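Local structure of 2-polyprenyl-6-methoxyphenol hydroxylase-like FAD-dependent oxidoreductase (6UI5) at residues T122-A127 with S159-Q164; V410-A415 with V454-V459; M217-A222 with H259-Y264. The protein binds flavin-adenine dinucleotide as a member of the FAD-dependent, aromatic-ring hydroxylase-like oxidoreductases, pairing a Rossmann-type FAD-binding domain with a thioredoxin-like C-terminal domain. All coordinates share one frame; numbering follows the deposited sequence.

Contact 1 (T122-A127 with S159-Q164); sequences TGFEEA and SIVRKQ
Strand 120-126 is an outer strand of the three-stranded antiparallel meander inserted between parallel strands 114-116 and 150-153 of the Rossmann-type FAD-binding domain, and here it rests on short helix 160-164. The packed part belongs to Phe124. Its CG takes the crowded position between backbone N and carbonyl carbon, which swings the ring toward the helix until CE1 lies 3.6 Å from Gln164 CB and 4.5 Å from Val161 CG1. Leu151 and Val279, on two strands of the parallel sheet, touch both Phe124 and Val161, so the ring joins meander, helix and sheet.

The solvent side is carried by Gln164, an exposed residue whose extended side chain runs from the helix to the strand backbone. Its OE1 accepts from Phe124 N at 2.9 Å; the N-H...O angle of 141° shows a bent bond, although the donor lies in the carbonyl plane with a C=O...N angle of 157°. The amide is turned only 15° from the Phe124 ring plane. Gly123 CA approaches Gln164 OE1 to 3.2 Å, a close fit, whereas Gln164 NE2 stays 3.6 Å from Thr122 O. At the helix start, beside Ile160, which touches FAD, Ser159 is the N-cap: Arg162 N donates to Ser159 OG at 3.0 Å.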
loop_
_atom_site.group_PDB
_atom_site.type_symbol
_atom_site.label_atom_id
_atom_site.label_comp_id
_atom_site.label_asym_id
_atom_site.label_seq_id
_atom_site.Cartn_x
_atom_site.Cartn_y
_atom_site.Cartn_z
ATOM N N THR A 122 20.399 -4.343 37.998
ATOM C CA THR A 122 21.638 -3.803 37.461
ATOM C C THR A 122 22.360 -4.755 36.522
ATOM O O THR A 122 23.194 -4.301 35.731
ATOM C CB THR A 122 22.565 -3.426 38.603
ATOM O OG1 THR A 122 22.992 -4.624 39.270
ATOM C CG2 THR A 122 21.799 -2.580 39.580
ATOM N N GLY A 123 22.072 -6.050 36.587
ATOM C CA GLY A 123 22.677 -6.984 35.653
ATOM C C GLY A 123 22.252 -8.409 35.938
ATOM O O GLY A 123 21.438 -8.681 36.833
ATOM N N PHE A 124 22.848 -9.320 35.169
ATOM C CA PHE A 124 22.534 -10.742 35.231
ATOM C C PHE A 124 23.596 -11.515 34.461
ATOM O O PHE A 124 24.222 -10.984 33.535
ATOM C CB PHE A 124 21.154 -11.025 34.634
ATOM C CG PHE A 124 21.093 -10.815 33.147
ATOM C CD1 PHE A 124 20.997 -9.534 32.616
ATOM C CD2 PHE A 124 21.134 -11.896 32.274
ATOM C CE1 PHE A 124 20.944 -9.334 31.240
ATOM C CE2 PHE A 124 21.073 -11.703 30.899
ATOM C CZ PHE A 124 20.983 -10.422 30.383
ATOM N N GLU A 125 23.774 -12.784 34.828
ATOM C CA GLU A 125 24.619 -13.655 34.019
ATOM C C GLU A 125 23.989 -15.033 33.846
ATOM O O GLU A 125 23.420 -15.607 34.781
ATOM C CB GLU A 125 26.034 -13.789 34.610
ATOM C CG GLU A 125 26.786 -15.011 34.086
ATOM C CD GLU A 125 28.290 -14.809 33.961
ATOM O OE1 GLU A 125 28.798 -13.746 34.373
ATOM O OE2 GLU A 125 28.972 -15.720 33.440
ATOM N N GLU A 126 24.085 -15.548 32.625
ATOM C CA GLU A 126 23.687 -16.919 32.357
ATOM C C GLU A 126 24.765 -17.868 32.863
ATOM O O GLU A 126 25.944 -17.713 32.533
ATOM C CB GLU A 126 23.462 -17.112 30.856
ATOM C CG GLU A 126 23.098 -18.535 30.442
ATOM C CD GLU A 126 21.675 -18.637 29.913
ATOM O OE1 GLU A 126 21.152 -19.771 29.824
ATOM O OE2 GLU A 126 21.082 -17.582 29.586
ATOM N N ALA A 127 24.359 -18.852 33.667
ATOM C CA ALA A 127 25.275 -19.887 34.128
ATOM C C ALA A 127 25.900 -20.637 32.948
ATOM O O ALA A 127 25.284 -20.812 31.893
ATOM C CB ALA A 127 24.546 -20.861 35.057
ATOM N N SER A 159 15.762 -0.909 27.526
ATOM C CA SER A 159 15.830 -2.118 28.335
ATOM C C SER A 159 17.277 -2.485 28.635
ATOM O O SER A 159 18.049 -2.787 27.721
ATOM C CB SER A 159 15.130 -3.261 27.604
ATOM O OG SER A 159 15.345 -4.503 28.254
ATOM N N ILE A 160 17.651 -2.454 29.915
ATOM C CA ILE A 160 18.942 -3.005 30.311
ATOM C C ILE A 160 19.011 -4.486 29.948
ATOM O O ILE A 160 20.050 -4.981 29.490
ATOM C CB ILE A 160 19.196 -2.779 31.816
ATOM C CG1 ILE A 160 19.519 -1.303 32.121
ATOM C CG2 ILE A 160 20.324 -3.683 32.308
ATOM C CD1 ILE A 160 18.302 -0.427 32.453
ATOM N N VAL A 161 17.911 -5.221 30.145
ATOM C CA VAL A 161 17.937 -6.661 29.880
ATOM C C VAL A 161 18.286 -6.926 28.425
ATOM O O VAL A 161 19.136 -7.766 28.108
ATOM C CB VAL A 161 16.603 -7.331 30.255
ATOM C CG1 VAL A 161 16.685 -8.821 29.927
ATOM C CG2 VAL A 161 16.273 -7.155 31.741
ATOM N N ARG A 162 17.638 -6.218 27.515
ATOM C CA ARG A 162 17.954 -6.434 26.117
ATOM C C ARG A 162 19.428 -6.152 25.826
ATOM O O ARG A 162 20.137 -6.967 25.220
ATOM C CB ARG A 162 17.077 -5.539 25.276
ATOM C CG ARG A 162 17.593 -5.502 23.918
ATOM C CD ARG A 162 16.828 -4.558 23.209
ATOM N NE ARG A 162 17.083 -3.277 23.797
ATOM C CZ ARG A 162 16.243 -2.301 23.542
ATOM N NH1 ARG A 162 15.138 -2.614 22.853
ATOM N NH2 ARG A 162 16.396 -1.067 24.004
ATOM N N LYS A 163 19.892 -4.973 26.225
ATOM C CA LYS A 163 21.238 -4.554 25.854
ATOM C C LYS A 163 22.293 -5.504 26.413
ATOM O O LYS A 163 23.173 -5.970 25.679
ATOM C CB LYS A 163 21.467 -3.117 26.316
ATOM C CG LYS A 163 20.520 -2.091 25.678
ATOM C CD LYS A 163 20.640 -0.738 26.390
ATOM C CE LYS A 163 19.589 0.268 25.917
ATOM N NZ LYS A 163 19.666 0.528 24.457
ATOM N N GLN A 164 22.190 -5.845 27.691
ATOM C CA GLN A 164 23.184 -6.730 28.291
ATOM C C GLN A 164 23.157 -8.138 27.692
ATOM O O GLN A 164 24.212 -8.781 27.598
ATOM C CB GLN A 164 22.972 -6.782 29.800
ATOM C CG GLN A 164 24.205 -7.158 30.580
ATOM C CD GLN A 164 23.990 -6.984 32.064
ATOM O OE1 GLN A 164 23.742 -7.954 32.789
ATOM N NE2 GLN A 164 24.056 -5.740 32.525
#

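Contact 2 (V410-A415 with V454-V459); sequences VQIKTA and VRAQPV
Water 1 is the best-held polar atom, gripped by two short hydrogen bonds: it accepts from Lys413 N at 2.6 Å and donates to Gln457 O at 2.8 Å. It joins hairpin strand 411-414, paired with strand 417-420, to the chain leaving strand 451-455, an outer strand of the mixed sheet in the C-terminal domain, whose family is thioredoxin-like. One direct bond runs alongside. Gln457 N donates to Lys413 O at 3.3 Å, in the carbonyl plane but bent, with an N-H...O angle of 138°. The same oxygen takes a CA-H...O contact from Ala456 CA at 3.4 Å, so one N-H bond and one weaker CA-H contact meet on it. Together the bonds resemble a hydrogen-bonded antiparallel pair, Lys413 with Gln457, in which water stands in for one direct link, although Gln457 lies beyond the strand and the two segments run 131° apart.

Beneath the polar bridge lies an apolar layer centred on Ile412. With CG1 in the crowded position between backbone N and carbonyl carbon, its branches part: the side chain crosses that of Val454 at about a right angle, CD1 lying 3.9 Å from Val454 CG1 and 4.0 Å from Ala456 CB. Ile412 CG2 turns to Val459, whose two methyls divide three residues between them. Leu435 touches both Ala456 and Val459. Arg455 instead sends its guanidinium to a salt bridge with Asp434. The Val459 and Val410 side chains cross obliquely, CG1 of Val459 lying 4.0 Å from CG2 of Val410, while Val459 CG2 lies 3.7 Å from Gln411 O.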
loop_
_atom_site.group_PDB
_atom_site.type_symbol
_atom_site.label_atom_id
_atom_site.label_comp_id
_atom_site.label_asym_id
_atom_site.label_seq_id
_atom_site.Cartn_x
_atom_site.Cartn_y
_atom_site.Cartn_z
ATOM N N VAL A 410 -18.763 -13.849 21.275
ATOM C CA VAL A 410 -20.052 -14.517 21.161
ATOM C C VAL A 410 -20.415 -15.056 22.526
ATOM O O VAL A 410 -19.547 -15.405 23.331
ATOM C CB VAL A 410 -20.078 -15.660 20.102
ATOM C CG1 VAL A 410 -20.017 -15.093 18.685
ATOM C CG2 VAL A 410 -18.952 -16.674 20.330
ATOM N N GLN A 411 -21.714 -15.121 22.775
ATOM C CA GLN A 411 -22.228 -15.850 23.923
ATOM C C GLN A 411 -22.077 -17.348 23.717
ATOM O O GLN A 411 -22.341 -17.873 22.631
ATOM C CB GLN A 411 -23.702 -15.519 24.135
ATOM C CG GLN A 411 -23.932 -14.160 24.706
ATOM C CD GLN A 411 -23.315 -14.050 26.067
ATOM O OE1 GLN A 411 -22.155 -13.659 26.200
ATOM N NE2 GLN A 411 -24.078 -14.416 27.096
ATOM N N ILE A 412 -21.674 -18.054 24.763
ATOM C CA ILE A 412 -21.829 -19.496 24.765
ATOM C C ILE A 412 -22.612 -19.888 26.008
ATOM O O ILE A 412 -22.273 -19.477 27.121
ATOM C CB ILE A 412 -20.481 -20.232 24.669
ATOM C CG1 ILE A 412 -19.631 -19.975 25.874
ATOM C CG2 ILE A 412 -19.727 -19.854 23.380
ATOM C CD1 ILE A 412 -19.662 -21.098 26.789
ATOM N N LYS A 413 -23.665 -20.680 25.813
ATOM C CA LYS A 413 -24.617 -20.988 26.865
ATOM C C LYS A 413 -24.358 -22.387 27.416
ATOM O O LYS A 413 -24.428 -23.369 26.682
ATOM C CB LYS A 413 -26.040 -20.861 26.329
ATOM C CG LYS A 413 -26.306 -19.550 25.614
ATOM C CD LYS A 413 -27.688 -19.576 24.988
ATOM C CE LYS A 413 -28.173 -18.198 24.574
ATOM N NZ LYS A 413 -27.309 -17.576 23.510
ATOM N N THR A 414 -24.071 -22.470 28.705
ATOM C CA THR A 414 -23.803 -23.716 29.402
ATOM C C THR A 414 -25.041 -24.091 30.216
ATOM O O THR A 414 -25.931 -23.260 30.435
ATOM C CB THR A 414 -22.536 -23.555 30.269
ATOM O OG1 THR A 414 -21.370 -23.604 29.419
ATOM C CG2 THR A 414 -22.400 -24.594 31.355
ATOM N N ALA A 415 -25.140 -25.376 30.582
ATOM C CA ALA A 415 -26.211 -25.772 31.487
ATOM C C ALA A 415 -26.058 -25.147 32.872
ATOM O O ALA A 415 -27.007 -25.204 33.661
ATOM C CB ALA A 415 -26.286 -27.298 31.605
ATOM N N VAL A 454 -15.603 -27.555 27.729
ATOM C CA VAL A 454 -16.778 -26.716 27.929
ATOM C C VAL A 454 -17.846 -27.164 26.927
ATOM O O VAL A 454 -17.632 -27.086 25.706
ATOM C CB VAL A 454 -16.428 -25.227 27.749
ATOM C CG1 VAL A 454 -17.684 -24.356 27.694
ATOM C CG2 VAL A 454 -15.403 -24.735 28.854
ATOM N N ARG A 455 -18.985 -27.643 27.444
ATOM C CA ARG A 455 -20.108 -28.126 26.641
ATOM C C ARG A 455 -21.159 -27.034 26.541
ATOM O O ARG A 455 -21.761 -26.643 27.546
ATOM C CB ARG A 455 -20.747 -29.373 27.255
ATOM C CG ARG A 455 -19.792 -30.412 27.779
ATOM C CD ARG A 455 -19.268 -31.314 26.665
ATOM N NE ARG A 455 -18.545 -32.450 27.238
ATOM C CZ ARG A 455 -17.988 -33.426 26.532
ATOM N NH1 ARG A 455 -18.076 -33.421 25.202
ATOM N NH2 ARG A 455 -17.360 -34.415 27.161
ATOM N N ALA A 456 -21.389 -26.554 25.332
ATOM C CA ALA A 456 -22.254 -25.406 25.135
ATOM C C ALA A 456 -23.165 -25.641 23.938
ATOM O O ALA A 456 -23.074 -26.652 23.227
ATOM C CB ALA A 456 -21.428 -24.123 24.932
ATOM N N GLN A 457 -24.022 -24.671 23.708
ATOM C CA GLN A 457 -24.979 -24.700 22.634
ATOM C C GLN A 457 -24.340 -24.254 21.329
ATOM O O GLN A 457 -23.324 -23.557 21.338
ATOM C CB GLN A 457 -26.184 -23.845 22.995
ATOM C CG GLN A 457 -26.893 -24.513 24.174
ATOM C CD GLN A 457 -27.643 -25.745 23.687
ATOM O OE1 GLN A 457 -28.481 -25.644 22.789
ATOM N NE2 GLN A 457 -27.320 -26.913 24.248
ATOM N N PRO A 458 -24.846 -24.736 20.194
ATOM C CA PRO A 458 -24.243 -24.352 18.916
ATOM C C PRO A 458 -24.283 -22.846 18.740
ATOM O O PRO A 458 -25.220 -22.172 19.164
ATOM C CB PRO A 458 -25.113 -25.079 17.879
ATOM C CG PRO A 458 -26.369 -25.411 18.585
ATOM C CD PRO A 458 -25.974 -25.672 20.006
ATOM N N VAL A 459 -23.234 -22.311 18.132
ATOM C CA VAL A 459 -23.067 -20.878 17.961
ATOM C C VAL A 459 -23.067 -20.596 16.466
ATOM O O VAL A 459 -22.269 -21.188 15.736
ATOM C CB VAL A 459 -21.770 -20.367 18.614
ATOM C CG1 VAL A 459 -21.500 -18.895 18.244
ATOM C CG2 VAL A 459 -21.834 -20.593 20.126
HETATM O O HOH W 1 -23.614 -21.595 23.349
#

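Contact 3 (M217-A222 with H259-Y264); sequences MRVFSA and HWLQHY. With FAD (flavin-adenine dinucleotide), chain C.
Two aromatic residues meet one methyl of the flavin, C7M of FAD, where strands 216-225 and 257-271 of the antiparallel sheet in the FAD-binding domain flank strand 176-185. Tyr264 presents a ring face, with C7M 3.5 Å from its CD2 and offset toward the rim; Phe220 offers its edge, CE1 lying 3.8 Å from C7M. The two ring planes are 15° apart but slid so far that they barely overlap, with centroids separated by 5.4 Å.

One bond fixes the tyrosine. Its CG occupies the crowded position between backbone N and carbonyl carbon, directing the ring at the other strand, where Tyr264 OH donates to Ser221 O at 2.5 Å, in the carbonyl plane and on a lone pair. The ring thereby spans strand 176-185, which pairs antiparallel with both strands; the axes of segments 217-222 and 260-264 are 9.2 Å apart and only 7° from parallel. Farther out, Val219 and Leu261 cross at about a right angle beneath Leu241 of helix 238-249. Arg218, salt-bridged through NE to Asp183, brings its NH2 to the edge of the Trp260 ring, 4.2 Å from CZ2.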
loop_
_atom_site.group_PDB
_atom_site.type_symbol
_atom_site.label_atom_id
_atom_site.label_comp_id
_atom_site.label_asym_id
_atom_site.label_seq_id
_atom_site.Cartn_x
_atom_site.Cartn_y
_atom_site.Cartn_z
ATOM N N MET A 217 -6.705 18.207 32.355
ATOM C CA MET A 217 -6.743 17.819 30.952
ATOM C C MET A 217 -5.463 17.079 30.604
ATOM O O MET A 217 -4.376 17.453 31.056
ATOM C CB MET A 217 -6.915 19.039 30.044
ATOM C CG MET A 217 -7.087 18.704 28.590
ATOM S SD MET A 217 -7.483 20.127 27.550
ATOM C CE MET A 217 -5.890 20.882 27.297
ATOM N N ARG A 218 -5.603 16.009 29.826
ATOM C CA ARG A 218 -4.452 15.340 29.234
ATOM C C ARG A 218 -4.147 15.983 27.892
ATOM O O ARG A 218 -5.059 16.341 27.140
ATOM C CB ARG A 218 -4.697 13.842 29.062
ATOM C CG ARG A 218 -3.587 13.106 28.341
ATOM C CD ARG A 218 -3.649 11.658 28.711
ATOM N NE ARG A 218 -3.395 11.506 30.128
ATOM C CZ ARG A 218 -3.682 10.427 30.842
ATOM N NH1 ARG A 218 -4.251 9.356 30.276
ATOM N NH2 ARG A 218 -3.372 10.423 32.136
ATOM N N VAL A 219 -2.856 16.167 27.615
ATOM C CA VAL A 219 -2.408 16.936 26.460
ATOM C C VAL A 219 -1.337 16.145 25.723
ATOM O O VAL A 219 -0.458 15.540 26.347
ATOM C CB VAL A 219 -1.880 18.319 26.877
ATOM C CG1 VAL A 219 -2.957 19.047 27.635
ATOM C CG2 VAL A 219 -0.643 18.188 27.756
ATOM N N PHE A 220 -1.428 16.124 24.397
ATOM C CA PHE A 220 -0.485 15.378 23.577
ATOM C C PHE A 220 -0.132 16.192 22.346
ATOM O O PHE A 220 -1.019 16.726 21.675
ATOM C CB PHE A 220 -1.056 14.020 23.160
ATOM C CG PHE A 220 -0.132 13.223 22.305
ATOM C CD1 PHE A 220 0.859 12.433 22.875
ATOM C CD2 PHE A 220 -0.238 13.273 20.924
ATOM C CE1 PHE A 220 1.729 11.701 22.085
ATOM C CE2 PHE A 220 0.615 12.546 20.130
ATOM C CZ PHE A 220 1.605 11.761 20.713
ATOM N N SER A 221 1.157 16.278 22.052
ATOM C CA SER A 221 1.630 16.948 20.851
ATOM C C SER A 221 2.581 16.029 20.098
ATOM O O SER A 221 3.346 15.270 20.698
ATOM C CB SER A 221 2.355 18.257 21.190
ATOM O OG SER A 221 3.523 17.962 21.939
ATOM N N ALA A 222 2.558 16.135 18.777
ATOM C CA ALA A 222 3.381 15.296 17.910
ATOM C C ALA A 222 3.830 16.131 16.722
ATOM O O ALA A 222 2.999 16.585 15.928
ATOM C CB ALA A 222 2.612 14.068 17.434
ATOM N N HIS A 259 0.710 18.564 36.591
ATOM C CA HIS A 259 0.894 17.410 37.468
ATOM C C HIS A 259 2.101 16.593 37.032
ATOM O O HIS A 259 2.915 16.163 37.857
ATOM C CB HIS A 259 -0.364 16.541 37.476
ATOM C CG HIS A 259 -1.621 17.312 37.715
ATOM N ND1 HIS A 259 -1.990 17.754 38.969
ATOM C CD2 HIS A 259 -2.582 17.743 36.865
ATOM C CE1 HIS A 259 -3.130 18.415 38.881
ATOM N NE2 HIS A 259 -3.512 18.421 37.615
ATOM N N TRP A 260 2.222 16.374 35.728
ATOM C CA TRP A 260 3.346 15.684 35.116
ATOM C C TRP A 260 3.263 15.940 33.615
ATOM O O TRP A 260 2.204 15.780 33.024
ATOM C CB TRP A 260 3.346 14.173 35.434
ATOM C CG TRP A 260 2.239 13.385 34.760
ATOM C CD1 TRP A 260 0.967 13.209 35.220
ATOM C CD2 TRP A 260 2.310 12.686 33.496
ATOM N NE1 TRP A 260 0.245 12.444 34.334
ATOM C CE2 TRP A 260 1.041 12.110 33.269
ATOM C CE3 TRP A 260 3.320 12.487 32.544
ATOM C CZ2 TRP A 260 0.746 11.346 32.120
ATOM C CZ3 TRP A 260 3.020 11.714 31.378
ATOM C CH2 TRP A 260 1.745 11.164 31.192
ATOM N N LEU A 261 4.369 16.362 33.020
ATOM C CA LEU A 261 4.499 16.432 31.582
ATOM C C LEU A 261 5.876 15.878 31.226
ATOM O O LEU A 261 6.745 15.737 32.091
ATOM C CB LEU A 261 4.297 17.863 31.063
ATOM C CG LEU A 261 3.031 18.682 31.334
ATOM C CD1 LEU A 261 3.104 19.953 30.444
ATOM C CD2 LEU A 261 1.703 17.900 31.111
ATOM N N GLN A 262 6.048 15.481 29.961
ATOM C CA GLN A 262 7.271 14.792 29.562
ATOM C C GLN A 262 7.624 15.130 28.125
ATOM O O GLN A 262 6.758 15.053 27.251
ATOM C CB GLN A 262 7.140 13.263 29.687
ATOM C CG GLN A 262 6.793 12.706 31.063
ATOM C CD GLN A 262 7.883 11.840 31.647
ATOM O OE1 GLN A 262 9.066 12.240 31.698
ATOM N NE2 GLN A 262 7.500 10.639 32.110
ATOM N N HIS A 263 8.895 15.454 27.875
ATOM C CA HIS A 263 9.427 15.372 26.520
ATOM C C HIS A 263 9.448 13.915 26.052
ATOM O O HIS A 263 9.768 13.002 26.823
ATOM C CB HIS A 263 10.828 15.955 26.463
ATOM C CG HIS A 263 10.859 17.417 26.770
ATOM N ND1 HIS A 263 10.102 18.331 26.062
ATOM C CD2 HIS A 263 11.510 18.119 27.732
ATOM C CE1 HIS A 263 10.292 19.534 26.575
ATOM N NE2 HIS A 263 11.145 19.432 27.583
ATOM N N TYR A 264 9.084 13.683 24.790
ATOM C CA TYR A 264 9.234 12.359 24.186
ATOM C C TYR A 264 9.748 12.514 22.760
ATOM O O TYR A 264 9.403 13.473 22.063
ATOM C CB TYR A 264 7.915 11.574 24.207
ATOM C CG TYR A 264 6.950 11.967 23.101
ATOM C CD1 TYR A 264 7.034 11.383 21.839
ATOM C CD2 TYR A 264 5.962 12.921 23.317
ATOM C CE1 TYR A 264 6.176 11.746 20.825
ATOM C CE2 TYR A 264 5.083 13.282 22.303
ATOM C CZ TYR A 264 5.202 12.692 21.057
ATOM O OH TYR A 264 4.352 13.035 20.022
HETATM P PA FAD C . 6.927 0.690 29.936
HETATM O O1A FAD C . 5.525 1.260 29.940
HETATM O O2A FAD C . 7.874 1.750 29.400
HETATM O O5B FAD C . 7.321 0.063 31.420
HETATM C C5B FAD C . 8.652 -0.351 31.681
HETATM C C4B FAD C . 8.880 -0.322 33.228
HETATM O O4B FAD C . 10.033 -0.829 33.589
HETATM C C3B FAD C . 8.913 1.143 33.726
HETATM O O3B FAD C . 8.240 1.210 34.907
HETATM C C2B FAD C . 10.413 1.430 33.937
HETATM O O2B FAD C . 10.527 2.605 34.841
HETATM C C1B FAD C . 10.803 0.316 34.494
HETATM N N9A FAD C . 12.212 -0.004 34.376
HETATM C C8A FAD C . 13.027 0.277 33.334
HETATM N N7A FAD C . 14.237 -0.259 33.598
HETATM C C5A FAD C . 14.160 -0.889 34.794
HETATM C C6A FAD C . 15.088 -1.603 35.543
HETATM N N6A FAD C . 16.484 -2.006 35.462
HETATM N N1A FAD C . 14.747 -2.128 36.724
HETATM C C2A FAD C . 13.490 -1.980 37.195
HETATM N N3A FAD C . 12.575 -1.292 36.453
HETATM C C4A FAD C . 12.907 -0.746 35.262
HETATM N N1 FAD C . -0.063 3.353 24.347
HETATM C C2 FAD C . -1.441 3.189 23.801
HETATM O O2 FAD C . -1.990 2.136 23.803
HETATM N N3 FAD C . -2.139 4.384 23.246
HETATM C C4 FAD C . -1.460 5.681 23.253
HETATM O O4 FAD C . -1.988 6.650 22.821
HETATM C C4X FAD C . -0.064 5.809 23.811
HETATM N N5 FAD C . 0.553 7.115 23.782
HETATM C C5X FAD C . 1.931 7.269 24.312
HETATM C C6 FAD C . 2.520 8.535 24.273
HETATM C C7 FAD C . 3.806 8.712 24.769
HETATM C C7M FAD C . 4.179 10.178 24.595
HETATM C C8 FAD C . 4.530 7.640 25.313
HETATM C C8M FAD C . 5.941 7.933 25.839
HETATM C C9 FAD C . 3.940 6.364 25.352
HETATM C C9A FAD C . 2.634 6.161 24.847
HETATM N N10 FAD C . 1.989 4.793 24.869
HETATM C C10 FAD C . 0.631 4.652 24.353
HETATM C "C1'" FAD C . 2.732 3.666 25.468
HETATM C "C2'" FAD C . 2.998 2.401 24.633
HETATM O "O2'" FAD C . 1.902 1.563 24.601
HETATM C "C3'" FAD C . 4.080 1.552 25.297
HETATM O "O3'" FAD C . 4.461 0.588 24.367
HETATM C "C4'" FAD C . 3.647 0.783 26.562
HETATM O "O4'" FAD C . 3.186 1.598 27.603
HETATM C "C5'" FAD C . 4.942 0.111 27.034
HETATM O "O5'" FAD C . 4.671 -0.941 27.918
HETATM P P FAD C . 5.909 -1.749 28.656
HETATM O O1P FAD C . 5.403 -2.333 29.954
HETATM O O2P FAD C . 6.590 -2.783 27.779
HETATM O O3P FAD C . 7.068 -0.598 28.909
#

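Contact 3 is the buried one; contacts 1 and 2 are partly buried, each mixing apolar packing with exposed residues. Contacts 1 and 3 share the FAD-binding domain and both include residues of the cofactor pocket, yet use different elements: a meander strand with a helix in one, two strands of a larger sheet in the other, their centres about 31 Å apart. Contact 2 belongs to the C-terminal domain, its centre about 47 Å from that of contact 1 and 46 Å from that of contact 3. Chemistry follows place: a side-chain amide grips backbone in contact 1, water and backbone bridge contact 2, and a tyrosine hydroxyl spans contact 3.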